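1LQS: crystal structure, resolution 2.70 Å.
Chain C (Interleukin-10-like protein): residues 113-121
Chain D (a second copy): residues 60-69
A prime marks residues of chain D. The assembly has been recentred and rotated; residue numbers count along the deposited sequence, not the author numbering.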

# COMPACT_ATOMS: atom_id res chain seq x y z
N GLY C 113 -8.33 3.40 9.50
CA GLY C 113 -7.79 4.71 9.16
C GLY C 113 -6.49 4.52 8.41
O GLY C 113 -6.26 3.47 7.81
N CYS C 114 -5.62 5.53 8.42
CA CYS C 114 -4.36 5.39 7.72
C CYS C 114 -3.36 4.68 8.62
O CYS C 114 -3.42 4.80 9.84
CB CYS C 114 -3.80 6.73 7.29
SG CYS C 114 -4.77 7.61 6.03
N GLY C 115 -2.45 3.94 7.99
CA GLY C 115 -1.46 3.19 8.73
C GLY C 115 -0.30 3.96 9.31
O GLY C 115 0.22 3.59 10.36
N ASP C 116 0.11 5.02 8.65
CA ASP C 116 1.22 5.80 9.16
C ASP C 116 1.00 6.15 10.62
O ASP C 116 1.90 6.00 11.44
CB ASP C 116 1.42 7.06 8.32
CG ASP C 116 0.46 8.16 8.69
OD1 ASP C 116 -0.77 7.95 8.52
OD2 ASP C 116 0.94 9.22 9.15
N LYS C 117 -0.20 6.61 10.96
CA LYS C 117 -0.51 6.99 12.34
C LYS C 117 -0.10 5.94 13.36
O LYS C 117 0.20 6.26 14.51
CB LYS C 117 -2.01 7.30 12.51
CG LYS C 117 -2.52 8.49 11.70
CD LYS C 117 -3.94 8.86 12.11
CE LYS C 117 -4.43 10.16 11.43
NZ LYS C 117 -5.81 10.58 11.88
N SER C 118 -0.08 4.67 12.95
CA SER C 118 0.29 3.58 13.86
C SER C 118 1.81 3.44 14.04
O SER C 118 2.29 3.31 15.17
CB SER C 118 -0.30 2.25 13.34
OG SER C 118 -1.69 2.39 13.07
N VAL C 119 2.55 3.47 12.94
CA VAL C 119 4.01 3.36 13.00
C VAL C 119 4.59 4.53 13.79
O VAL C 119 5.40 4.32 14.70
CB VAL C 119 4.61 3.35 11.58
CG1 VAL C 119 6.14 3.33 11.67
CG2 VAL C 119 4.10 2.13 10.82
N ILE C 120 4.19 5.76 13.45
CA ILE C 120 4.67 6.95 14.16
C ILE C 120 4.38 6.80 15.65
O ILE C 120 5.19 7.20 16.50
CB ILE C 120 3.98 8.25 13.65
CG1 ILE C 120 4.50 8.60 12.26
CG2 ILE C 120 4.26 9.42 14.60
CD1 ILE C 120 3.78 9.76 11.63
N SER C 121 3.24 6.22 15.98
CA SER C 121 2.88 6.03 17.37
C SER C 121 3.83 5.03 18.06
O SER C 121 4.36 5.32 19.13
CB SER C 121 1.43 5.53 17.47
OG SER C 121 0.92 5.69 18.78
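Chain D (60-69) CWGCSVMDWL

Along the apolar centre of the contact, Val119 CG1 lies 3.9 Å from Val65′ CG1; both valines are t rotamers. One residue on, Ile120 (m, t) lays its CG2 methyl over a face of Trp68′, 3.5 Å from Trp68′ CE2 and only 11° off the normal of the five-membered ring, a CH-pi contact. Trp68′ (chi1 t, chi2 80°) has its CA-to-CB bond directed toward chain C. These residues belong to two helices, one from each copy of the interleukin-10-like protein, running in broadly the same direction: the axis of chain D 62-69 crosses that of chain C 116-121 at -33°, with a closest approach of 9.1 Å. The backbones keep step, with Ile120 CA 6.2 Å from Val65′ CA, and draw closer at the N-terminal end, where Asp116 CA and Trp61′ CA are 4.5 Å apart.

There the indole of Trp61′ (chi1 -44°, chi2 137°) presents one face to the backbone of Cys114, Gly115 and Asp116. Gly115 N stands 3.1 Å from Trp61′ CZ2, and Asp116 N 3.3 Å from Trp61′ CG, both over the same face; Gly115 CA makes a CH-pi contact with the five-membered ring. This close packing depends on the glycine: a CB on Gly115 would point toward chain D and fall 1.7 Å from Trp61′ NE1, a clash. Farther along the indole, Cys114 CB touches Trp61′ CZ3 at 4.0 Å.

At the polar edge, Ser64′ OG donates a hydrogen bond to Asp116 OD2 at 2.6 Å, the only one between the stretches. Asp116 (chi1 p) and Ser64′ (chi1 t) both direct CA-to-CB toward the partner, so the short side chains meet directly. Ile120 CD1 lies 4.0 Å from Ser64′ OG, bringing this bond up against the apolar patch. The CA-to-CB bonds of Lys117 and Ser121 point away from chain D, and neither residue makes contact.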

# COMPACT_ATOMS: atom_id res chain seq x y z
N CYS D 60 3.03 2.03 1.92
CA CYS D 60 2.19 3.20 1.67
C CYS D 60 2.47 4.31 2.68
O CYS D 60 2.56 5.50 2.34
CB CYS D 60 0.71 2.81 1.78
SG CYS D 60 -0.11 1.92 0.41
N TRP D 61 2.59 3.91 3.94
CA TRP D 61 2.83 4.81 5.05
C TRP D 61 4.23 5.43 5.07
O TRP D 61 4.45 6.45 5.74
CB TRP D 61 2.59 4.03 6.35
CG TRP D 61 1.34 3.18 6.27
CD1 TRP D 61 1.18 1.89 6.71
CD2 TRP D 61 0.09 3.56 5.68
NE1 TRP D 61 -0.09 1.44 6.42
CE2 TRP D 61 -0.78 2.44 5.79
CE3 TRP D 61 -0.38 4.73 5.06
CZ2 TRP D 61 -2.10 2.46 5.30
CZ3 TRP D 61 -1.69 4.75 4.58
CH2 TRP D 61 -2.54 3.62 4.70
N GLY D 62 5.16 4.81 4.34
CA GLY D 62 6.53 5.28 4.29
C GLY D 62 6.76 6.77 4.14
O GLY D 62 7.47 7.38 4.94
N CYS D 63 6.18 7.37 3.10
CA CYS D 63 6.35 8.81 2.86
C CYS D 63 6.13 9.59 4.16
O CYS D 63 6.89 10.50 4.48
CB CYS D 63 5.36 9.31 1.79
SG CYS D 63 3.62 9.08 2.29
N SER D 64 5.08 9.23 4.89
CA SER D 64 4.72 9.91 6.13
C SER D 64 5.69 9.68 7.27
O SER D 64 6.10 10.62 7.95
CB SER D 64 3.31 9.50 6.55
OG SER D 64 2.95 10.10 7.78
N VAL D 65 6.06 8.42 7.47
CA VAL D 65 6.99 8.08 8.53
C VAL D 65 8.33 8.78 8.31
O VAL D 65 8.89 9.37 9.23
CB VAL D 65 7.18 6.54 8.62
CG1 VAL D 65 8.03 6.18 9.82
CG2 VAL D 65 5.83 5.86 8.73
N MET D 66 8.83 8.75 7.07
CA MET D 66 10.10 9.38 6.72
C MET D 66 10.13 10.85 7.14
O MET D 66 11.08 11.30 7.77
CB MET D 66 10.37 9.27 5.22
CG MET D 66 11.80 9.62 4.79
SD MET D 66 13.07 8.39 5.30
CE MET D 66 13.63 9.08 6.85
N ASP D 67 9.08 11.59 6.77
CA ASP D 67 8.95 13.01 7.10
C ASP D 67 8.97 13.19 8.61
O ASP D 67 9.59 14.11 9.13
CB ASP D 67 7.62 13.56 6.58
CG ASP D 67 7.40 15.03 6.96
OD1 ASP D 67 7.98 15.92 6.30
OD2 ASP D 67 6.64 15.29 7.93
N TRP D 68 8.29 12.30 9.32
CA TRP D 68 8.22 12.41 10.76
C TRP D 68 9.58 12.16 11.40
O TRP D 68 9.94 12.83 12.38
CB TRP D 68 7.18 11.43 11.32
CG TRP D 68 7.04 11.50 12.80
CD1 TRP D 68 6.32 12.42 13.50
CD2 TRP D 68 7.67 10.64 13.76
NE1 TRP D 68 6.46 12.19 14.85
CE2 TRP D 68 7.28 11.11 15.04
CE3 TRP D 68 8.51 9.53 13.67
CZ2 TRP D 68 7.71 10.50 16.22
CZ3 TRP D 68 8.94 8.92 14.84
CH2 TRP D 68 8.54 9.41 16.10
N LEU D 69 10.32 11.20 10.87
CA LEU D 69 11.65 10.90 11.40
C LEU D 69 12.57 12.08 11.13
O LEU D 69 13.34 12.48 12.02
CB LEU D 69 12.24 9.66 10.75
CG LEU D 69 11.67 8.31 11.15
CD1 LEU D 69 12.52 7.20 10.54
CD2 LEU D 69 11.66 8.21 12.66